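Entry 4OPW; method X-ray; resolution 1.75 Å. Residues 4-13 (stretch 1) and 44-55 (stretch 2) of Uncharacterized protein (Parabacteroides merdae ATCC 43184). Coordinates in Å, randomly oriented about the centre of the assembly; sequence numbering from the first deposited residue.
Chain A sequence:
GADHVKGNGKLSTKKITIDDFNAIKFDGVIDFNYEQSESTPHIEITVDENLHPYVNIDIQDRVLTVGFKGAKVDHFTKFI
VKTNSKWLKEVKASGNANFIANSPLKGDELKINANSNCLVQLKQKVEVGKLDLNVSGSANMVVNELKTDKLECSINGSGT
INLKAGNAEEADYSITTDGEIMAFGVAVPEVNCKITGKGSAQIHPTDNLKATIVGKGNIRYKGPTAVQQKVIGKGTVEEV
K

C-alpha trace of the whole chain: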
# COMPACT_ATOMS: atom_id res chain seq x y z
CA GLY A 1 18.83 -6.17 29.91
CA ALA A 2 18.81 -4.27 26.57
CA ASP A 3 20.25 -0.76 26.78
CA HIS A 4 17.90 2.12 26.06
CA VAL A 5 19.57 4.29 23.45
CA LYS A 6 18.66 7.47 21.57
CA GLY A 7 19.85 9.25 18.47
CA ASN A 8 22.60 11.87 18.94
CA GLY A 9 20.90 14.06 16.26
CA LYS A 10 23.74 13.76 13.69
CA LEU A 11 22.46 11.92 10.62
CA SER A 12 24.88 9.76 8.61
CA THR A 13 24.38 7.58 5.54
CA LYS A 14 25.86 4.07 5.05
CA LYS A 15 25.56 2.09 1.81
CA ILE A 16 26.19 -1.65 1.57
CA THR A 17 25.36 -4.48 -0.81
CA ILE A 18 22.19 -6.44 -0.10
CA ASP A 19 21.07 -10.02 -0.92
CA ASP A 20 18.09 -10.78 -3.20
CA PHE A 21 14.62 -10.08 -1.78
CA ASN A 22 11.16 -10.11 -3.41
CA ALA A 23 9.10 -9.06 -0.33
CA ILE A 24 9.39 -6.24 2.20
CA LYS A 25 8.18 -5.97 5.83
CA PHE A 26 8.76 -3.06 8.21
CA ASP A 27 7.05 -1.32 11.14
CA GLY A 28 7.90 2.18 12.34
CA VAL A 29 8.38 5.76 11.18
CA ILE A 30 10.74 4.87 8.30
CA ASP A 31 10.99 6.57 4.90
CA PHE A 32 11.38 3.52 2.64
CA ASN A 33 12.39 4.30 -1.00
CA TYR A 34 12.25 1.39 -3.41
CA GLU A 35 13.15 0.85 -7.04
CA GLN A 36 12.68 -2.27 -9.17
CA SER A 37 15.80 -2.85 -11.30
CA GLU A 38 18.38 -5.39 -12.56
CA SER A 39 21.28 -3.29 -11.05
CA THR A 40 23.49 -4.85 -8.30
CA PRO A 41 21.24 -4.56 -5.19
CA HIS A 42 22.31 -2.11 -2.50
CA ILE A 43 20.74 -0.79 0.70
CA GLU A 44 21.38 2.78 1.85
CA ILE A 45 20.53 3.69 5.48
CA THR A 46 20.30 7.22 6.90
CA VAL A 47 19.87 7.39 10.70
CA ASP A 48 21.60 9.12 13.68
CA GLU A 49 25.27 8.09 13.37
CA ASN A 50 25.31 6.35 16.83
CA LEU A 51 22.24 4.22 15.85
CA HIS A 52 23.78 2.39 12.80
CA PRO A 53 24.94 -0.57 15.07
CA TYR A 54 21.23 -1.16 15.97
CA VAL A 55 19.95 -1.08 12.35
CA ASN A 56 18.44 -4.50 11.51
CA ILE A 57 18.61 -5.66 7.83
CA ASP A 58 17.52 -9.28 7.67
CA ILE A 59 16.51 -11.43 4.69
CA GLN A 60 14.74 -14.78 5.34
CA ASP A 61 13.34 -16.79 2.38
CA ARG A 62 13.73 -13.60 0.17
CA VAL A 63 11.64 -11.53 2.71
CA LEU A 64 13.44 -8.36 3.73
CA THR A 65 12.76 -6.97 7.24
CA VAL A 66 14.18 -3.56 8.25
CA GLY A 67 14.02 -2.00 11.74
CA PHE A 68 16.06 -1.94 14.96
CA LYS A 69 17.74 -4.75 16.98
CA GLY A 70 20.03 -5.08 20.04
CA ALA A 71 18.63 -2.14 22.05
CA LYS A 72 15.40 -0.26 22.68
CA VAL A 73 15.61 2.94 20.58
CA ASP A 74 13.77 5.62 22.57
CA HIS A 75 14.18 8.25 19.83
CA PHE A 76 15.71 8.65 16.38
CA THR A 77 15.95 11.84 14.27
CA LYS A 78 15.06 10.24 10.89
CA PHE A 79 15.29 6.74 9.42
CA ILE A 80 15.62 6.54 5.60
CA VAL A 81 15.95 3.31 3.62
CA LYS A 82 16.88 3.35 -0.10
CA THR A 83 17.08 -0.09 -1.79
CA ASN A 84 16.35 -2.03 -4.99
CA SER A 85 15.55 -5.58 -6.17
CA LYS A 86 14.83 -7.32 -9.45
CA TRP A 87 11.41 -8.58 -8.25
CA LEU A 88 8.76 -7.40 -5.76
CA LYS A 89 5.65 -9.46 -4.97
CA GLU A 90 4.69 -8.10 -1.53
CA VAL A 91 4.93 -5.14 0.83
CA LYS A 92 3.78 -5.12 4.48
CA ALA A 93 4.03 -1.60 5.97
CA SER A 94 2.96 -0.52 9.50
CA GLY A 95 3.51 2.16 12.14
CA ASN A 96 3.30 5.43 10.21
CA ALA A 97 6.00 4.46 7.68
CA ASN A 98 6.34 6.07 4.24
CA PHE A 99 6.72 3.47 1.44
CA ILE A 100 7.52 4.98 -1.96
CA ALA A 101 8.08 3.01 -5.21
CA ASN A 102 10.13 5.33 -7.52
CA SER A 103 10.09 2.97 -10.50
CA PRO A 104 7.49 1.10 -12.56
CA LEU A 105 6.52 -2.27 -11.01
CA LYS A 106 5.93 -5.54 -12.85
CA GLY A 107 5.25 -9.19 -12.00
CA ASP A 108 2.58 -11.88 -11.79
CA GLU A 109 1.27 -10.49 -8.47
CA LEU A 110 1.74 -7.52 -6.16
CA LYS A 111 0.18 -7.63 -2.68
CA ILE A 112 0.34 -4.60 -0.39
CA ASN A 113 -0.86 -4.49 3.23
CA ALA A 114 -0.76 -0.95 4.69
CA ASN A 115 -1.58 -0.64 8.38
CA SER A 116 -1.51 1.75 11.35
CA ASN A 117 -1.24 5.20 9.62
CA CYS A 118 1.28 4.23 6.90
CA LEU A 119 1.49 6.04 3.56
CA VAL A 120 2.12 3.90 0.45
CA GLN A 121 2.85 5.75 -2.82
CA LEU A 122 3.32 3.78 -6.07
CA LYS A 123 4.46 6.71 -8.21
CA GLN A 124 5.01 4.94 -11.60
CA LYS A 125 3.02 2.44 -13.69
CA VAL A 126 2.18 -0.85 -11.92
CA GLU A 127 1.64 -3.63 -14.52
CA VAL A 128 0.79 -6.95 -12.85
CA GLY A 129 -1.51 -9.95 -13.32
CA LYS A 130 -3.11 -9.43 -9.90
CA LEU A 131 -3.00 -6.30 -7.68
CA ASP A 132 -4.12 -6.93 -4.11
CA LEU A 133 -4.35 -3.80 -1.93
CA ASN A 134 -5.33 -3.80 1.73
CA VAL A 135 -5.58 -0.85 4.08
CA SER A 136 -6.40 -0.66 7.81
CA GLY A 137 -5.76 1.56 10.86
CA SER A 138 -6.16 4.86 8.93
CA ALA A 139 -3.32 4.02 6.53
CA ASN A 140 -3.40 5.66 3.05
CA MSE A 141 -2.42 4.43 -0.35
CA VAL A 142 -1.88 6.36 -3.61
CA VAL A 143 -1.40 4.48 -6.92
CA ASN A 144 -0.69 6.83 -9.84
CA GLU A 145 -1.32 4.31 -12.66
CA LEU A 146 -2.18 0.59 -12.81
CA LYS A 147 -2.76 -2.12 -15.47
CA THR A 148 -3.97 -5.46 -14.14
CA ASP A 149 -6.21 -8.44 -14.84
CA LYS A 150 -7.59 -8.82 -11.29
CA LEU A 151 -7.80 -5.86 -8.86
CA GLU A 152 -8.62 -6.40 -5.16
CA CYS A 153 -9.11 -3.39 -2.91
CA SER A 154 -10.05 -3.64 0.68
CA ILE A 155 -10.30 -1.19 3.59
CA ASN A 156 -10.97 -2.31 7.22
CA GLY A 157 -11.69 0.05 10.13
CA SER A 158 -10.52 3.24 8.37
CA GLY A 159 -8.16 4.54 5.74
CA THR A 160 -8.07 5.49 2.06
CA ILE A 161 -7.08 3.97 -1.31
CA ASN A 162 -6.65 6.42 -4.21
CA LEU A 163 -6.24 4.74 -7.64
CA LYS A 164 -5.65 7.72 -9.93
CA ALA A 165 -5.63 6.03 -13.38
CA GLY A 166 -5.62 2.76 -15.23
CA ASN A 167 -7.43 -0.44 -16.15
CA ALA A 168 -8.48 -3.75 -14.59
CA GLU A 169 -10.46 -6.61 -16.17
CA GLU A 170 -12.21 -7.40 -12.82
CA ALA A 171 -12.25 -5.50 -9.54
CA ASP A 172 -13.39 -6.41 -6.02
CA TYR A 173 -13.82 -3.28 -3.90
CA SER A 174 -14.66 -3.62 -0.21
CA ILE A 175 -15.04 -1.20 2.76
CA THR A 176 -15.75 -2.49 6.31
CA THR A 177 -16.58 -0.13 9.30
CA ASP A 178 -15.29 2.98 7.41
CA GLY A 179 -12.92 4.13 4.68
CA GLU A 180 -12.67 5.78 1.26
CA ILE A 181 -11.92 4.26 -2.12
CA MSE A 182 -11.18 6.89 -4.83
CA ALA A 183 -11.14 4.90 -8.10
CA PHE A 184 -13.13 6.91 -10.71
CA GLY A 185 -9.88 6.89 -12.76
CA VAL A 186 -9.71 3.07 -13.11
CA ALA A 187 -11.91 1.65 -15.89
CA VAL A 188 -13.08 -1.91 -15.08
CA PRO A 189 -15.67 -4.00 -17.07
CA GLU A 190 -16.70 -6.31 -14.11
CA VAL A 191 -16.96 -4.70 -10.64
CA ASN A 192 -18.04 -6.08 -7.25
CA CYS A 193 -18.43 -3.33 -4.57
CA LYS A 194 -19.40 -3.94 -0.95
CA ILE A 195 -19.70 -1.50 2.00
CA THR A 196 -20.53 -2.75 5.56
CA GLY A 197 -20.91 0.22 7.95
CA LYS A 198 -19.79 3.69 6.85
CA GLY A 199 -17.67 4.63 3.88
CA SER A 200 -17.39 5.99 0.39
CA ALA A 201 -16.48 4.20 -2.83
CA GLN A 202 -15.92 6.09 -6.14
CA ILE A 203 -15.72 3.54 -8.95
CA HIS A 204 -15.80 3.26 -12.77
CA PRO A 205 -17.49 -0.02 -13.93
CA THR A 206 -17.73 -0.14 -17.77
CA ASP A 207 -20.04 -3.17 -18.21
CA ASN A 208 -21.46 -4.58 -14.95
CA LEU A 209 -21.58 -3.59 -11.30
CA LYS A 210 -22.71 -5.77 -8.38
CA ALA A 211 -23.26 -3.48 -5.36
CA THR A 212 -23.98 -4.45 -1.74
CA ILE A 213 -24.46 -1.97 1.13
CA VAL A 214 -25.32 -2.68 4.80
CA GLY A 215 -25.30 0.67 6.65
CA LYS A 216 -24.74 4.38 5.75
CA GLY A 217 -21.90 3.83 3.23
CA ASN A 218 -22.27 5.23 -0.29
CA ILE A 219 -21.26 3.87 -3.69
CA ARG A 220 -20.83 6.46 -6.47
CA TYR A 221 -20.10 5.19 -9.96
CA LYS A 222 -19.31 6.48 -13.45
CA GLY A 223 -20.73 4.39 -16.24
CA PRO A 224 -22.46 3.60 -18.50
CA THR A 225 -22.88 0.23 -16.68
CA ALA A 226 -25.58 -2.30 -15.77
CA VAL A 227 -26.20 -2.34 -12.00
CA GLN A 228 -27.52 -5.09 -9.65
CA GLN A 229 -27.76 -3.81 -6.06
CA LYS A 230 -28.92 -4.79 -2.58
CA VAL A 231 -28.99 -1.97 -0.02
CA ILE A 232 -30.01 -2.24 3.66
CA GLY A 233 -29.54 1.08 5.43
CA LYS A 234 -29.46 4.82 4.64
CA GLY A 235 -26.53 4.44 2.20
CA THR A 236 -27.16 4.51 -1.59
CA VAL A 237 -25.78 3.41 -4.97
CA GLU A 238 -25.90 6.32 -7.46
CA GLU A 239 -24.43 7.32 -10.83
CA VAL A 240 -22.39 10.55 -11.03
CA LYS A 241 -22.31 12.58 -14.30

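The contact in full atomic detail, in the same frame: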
# COMPACT_ATOMS: atom_id res chain seq x y z
N HIS A 4 18.77 1.16 26.73
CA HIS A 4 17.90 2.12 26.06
C HIS A 4 18.85 3.09 25.42
O HIS A 4 19.78 3.56 26.09
CB HIS A 4 16.96 2.81 27.04
CG HIS A 4 15.77 1.99 27.39
ND1 HIS A 4 14.53 2.27 26.87
CD2 HIS A 4 15.66 0.96 28.26
CE1 HIS A 4 13.71 1.39 27.41
NE2 HIS A 4 14.35 0.58 28.26
N VAL A 5 18.69 3.34 24.13
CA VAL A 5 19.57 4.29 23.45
C VAL A 5 18.72 5.37 22.78
O VAL A 5 17.51 5.22 22.63
CB VAL A 5 20.52 3.61 22.41
CG1 VAL A 5 21.48 2.63 23.08
CG2 VAL A 5 19.73 2.92 21.28
N LYS A 6 19.37 6.44 22.33
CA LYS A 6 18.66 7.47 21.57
C LYS A 6 19.62 8.10 20.59
O LYS A 6 20.83 8.12 20.83
CB LYS A 6 18.02 8.55 22.49
CG LYS A 6 19.01 9.40 23.29
CD LYS A 6 18.28 10.48 24.07
CE LYS A 6 19.20 11.23 24.98
NZ LYS A 6 18.47 12.31 25.73
N GLY A 7 19.07 8.58 19.49
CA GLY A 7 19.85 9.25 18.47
C GLY A 7 20.55 10.49 18.98
O GLY A 7 19.99 11.26 19.77
N ASN A 8 21.81 10.71 18.53
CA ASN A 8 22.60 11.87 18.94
C ASN A 8 22.31 13.10 18.03
O ASN A 8 22.98 14.14 18.14
CB ASN A 8 24.11 11.51 18.92
CG ASN A 8 24.73 11.37 17.55
OD1 ASN A 8 24.07 11.46 16.50
ND2 ASN A 8 26.05 11.16 17.52
N GLY A 9 21.34 12.96 17.12
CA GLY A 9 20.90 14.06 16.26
C GLY A 9 21.76 14.35 15.04
O GLY A 9 21.43 15.28 14.30
N LYS A 10 22.84 13.57 14.83
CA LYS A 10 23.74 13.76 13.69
C LYS A 10 23.52 12.62 12.69
O LYS A 10 24.01 11.51 12.88
CB LYS A 10 25.21 13.83 14.14
CG LYS A 10 25.46 14.95 15.13
CD LYS A 10 26.86 14.94 15.62
CE LYS A 10 27.14 16.11 16.53
NZ LYS A 10 28.58 16.20 16.86
N LEU A 11 22.76 12.91 11.64
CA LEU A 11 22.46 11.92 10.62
C LEU A 11 23.69 11.55 9.81
O LEU A 11 24.52 12.42 9.50
CB LEU A 11 21.34 12.39 9.67
CG LEU A 11 19.95 12.69 10.25
CD1 LEU A 11 19.03 13.22 9.15
CD2 LEU A 11 19.32 11.43 10.88
N SER A 12 23.82 10.27 9.48
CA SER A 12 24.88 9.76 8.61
C SER A 12 24.29 8.69 7.71
O SER A 12 23.33 8.02 8.10
CB SER A 12 26.08 9.23 9.39
OG SER A 12 25.84 7.95 9.97
N THR A 13 24.85 8.55 6.51
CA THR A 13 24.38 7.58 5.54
C THR A 13 25.44 6.50 5.31
O THR A 13 26.62 6.82 5.14
CB THR A 13 23.97 8.29 4.26
OG1 THR A 13 22.99 9.29 4.55
CG2 THR A 13 23.43 7.35 3.21
N GLU A 44 20.83 1.55 1.32
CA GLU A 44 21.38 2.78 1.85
C GLU A 44 20.53 3.20 3.04
O GLU A 44 19.31 3.35 2.91
CB GLU A 44 21.38 3.83 0.72
CG GLU A 44 22.19 5.07 1.02
CD GLU A 44 22.36 5.96 -0.19
OE1 GLU A 44 21.34 6.33 -0.82
OE2 GLU A 44 23.52 6.32 -0.51
N ILE A 45 21.18 3.34 4.21
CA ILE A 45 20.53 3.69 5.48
C ILE A 45 21.00 5.05 5.96
O ILE A 45 22.21 5.25 6.11
CB ILE A 45 20.80 2.62 6.60
CG1 ILE A 45 20.45 1.18 6.17
CG2 ILE A 45 20.16 3.00 7.98
CD1 ILE A 45 18.94 0.90 5.92
N THR A 46 20.03 5.94 6.25
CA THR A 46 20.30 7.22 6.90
C THR A 46 19.61 7.19 8.27
O THR A 46 18.39 7.02 8.35
CB THR A 46 19.83 8.43 6.05
OG1 THR A 46 20.43 8.33 4.77
CG2 THR A 46 20.20 9.77 6.69
N VAL A 47 20.39 7.37 9.33
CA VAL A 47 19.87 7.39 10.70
C VAL A 47 20.92 8.13 11.56
O VAL A 47 22.03 8.36 11.08
CB VAL A 47 19.55 5.93 11.19
CG1 VAL A 47 20.83 5.12 11.48
CG2 VAL A 47 18.62 5.92 12.41
N ASP A 48 20.59 8.48 12.81
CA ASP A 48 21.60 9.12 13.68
C ASP A 48 22.85 8.25 13.67
O ASP A 48 22.73 7.02 13.73
CB ASP A 48 21.07 9.30 15.11
CG ASP A 48 19.75 10.04 15.14
OD1 ASP A 48 18.75 9.50 14.61
OD2 ASP A 48 19.69 11.08 15.81
N GLU A 49 24.02 8.87 13.52
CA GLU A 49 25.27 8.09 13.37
C GLU A 49 25.47 7.01 14.46
O GLU A 49 25.90 5.91 14.12
CB GLU A 49 26.50 9.02 13.32
CG GLU A 49 26.57 10.03 14.45
CD GLU A 49 27.76 10.97 14.41
OE1 GLU A 49 28.28 11.25 13.30
OE2 GLU A 49 28.18 11.41 15.49
N ASN A 50 25.11 7.31 15.74
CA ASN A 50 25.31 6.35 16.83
C ASN A 50 24.29 5.20 16.81
O ASN A 50 24.44 4.24 17.59
CB ASN A 50 25.26 7.07 18.20
CG ASN A 50 23.90 7.66 18.50
OD1 ASN A 50 23.30 8.36 17.68
ND2 ASN A 50 23.33 7.31 19.66
N LEU A 51 23.28 5.26 15.90
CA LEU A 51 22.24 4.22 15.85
C LEU A 51 22.50 3.15 14.77
O LEU A 51 21.84 2.11 14.79
CB LEU A 51 20.85 4.85 15.67
CG LEU A 51 20.37 5.72 16.85
CD1 LEU A 51 18.97 6.28 16.57
CD2 LEU A 51 20.36 4.92 18.17
N HIS A 52 23.48 3.38 13.86
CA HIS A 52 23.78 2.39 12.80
C HIS A 52 24.06 0.97 13.37
O HIS A 52 23.57 0.01 12.76
CB HIS A 52 24.93 2.84 11.91
CG HIS A 52 24.51 3.87 10.91
ND1 HIS A 52 23.85 3.52 9.74
CD2 HIS A 52 24.65 5.21 10.95
CE1 HIS A 52 23.64 4.65 9.10
NE2 HIS A 52 24.09 5.70 9.79
N PRO A 53 24.71 0.80 14.56
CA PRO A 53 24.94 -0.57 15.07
C PRO A 53 23.65 -1.31 15.41
O PRO A 53 23.66 -2.53 15.50
CB PRO A 53 25.77 -0.34 16.35
CG PRO A 53 26.45 0.96 16.10
CD PRO A 53 25.40 1.79 15.43
N TYR A 54 22.53 -0.57 15.60
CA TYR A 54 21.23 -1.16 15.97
C TYR A 54 20.32 -1.33 14.76
O TYR A 54 19.23 -1.86 14.91
CB TYR A 54 20.54 -0.30 17.05
CG TYR A 54 21.45 -0.05 18.23
CD1 TYR A 54 21.79 -1.09 19.10
CD2 TYR A 54 22.09 1.17 18.39
CE1 TYR A 54 22.70 -0.89 20.15
CE2 TYR A 54 23.01 1.38 19.43
CZ TYR A 54 23.30 0.35 20.31
OH TYR A 54 24.18 0.53 21.36
N VAL A 55 20.77 -0.93 13.56
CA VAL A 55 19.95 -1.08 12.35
C VAL A 55 19.91 -2.56 11.95
O VAL A 55 20.96 -3.19 11.75
CB VAL A 55 20.41 -0.14 11.20
CG1 VAL A 55 19.69 -0.47 9.88
CG2 VAL A 55 20.16 1.32 11.59
O HOH W 1 27.32 12.28 10.97

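The polar bonding begins with side chains of residues 48-50, just after the corner at V47, reaching the backbone of residues 6-9. N50 uses both ends of its amide: ND2 donates to K6 O at 2.9 Å, and OD1 accepts from N8 N, also at 2.9 Å. Next to it, D48 OD2 takes the amide hydrogen of G9 N at 2.8 Å. N8 answers with its own side chain, ND2 donating to E49 OE2 at 3.0 Å, while its OD1 accepts from K10 N at 3.0 Å and so braces the turn from within.

Past the turn, backbone pairing takes over. Strands 11-13 and 44-46 run antiparallel, at 173°, and the pairing continues past the corner: E49 N donates to K10 O (2.7 Å), S12 N to V47 O (3.1 Å), and V47 N returns a longer bond to S12 O (3.3 Å). S12 O also accepts from H52 NE2 at 3.0 Å, so one carbonyl accepts from both V47 N and the side chain of H52, in the 3-10 segment; the same NE2 makes a weak bond to S12 OG at 2.9 Å. At the non-hydrogen-bonded pair T13 and T46, the side chains share a face and their hydroxyls hydrogen-bond, OG1 to OG1, at 2.7 Å. A water links L11 O (3.2 Å) to E49 OE1 (2.7 Å).

Apolar packing is concentrated at the other end. V5 points toward stretch 2, with CG2 3.8 Å from L51 CD2 and also over one face of the Y54 ring. G7 lies close against D48 and L51, its CA 3.2 Å from D48 OD2 and 3.6 Å from L51 CD1; an ideal CB there would sit 2.2 Å from D48 OD2, a clash. G9 has a different reason to be glycine, its positive phi of 80°. Side chains of D48, E49 and N50 do most of the bonding to the irregular segment; along the strand, backbone bonds are supplemented by H52 and the T13-T46 hydroxyl pair.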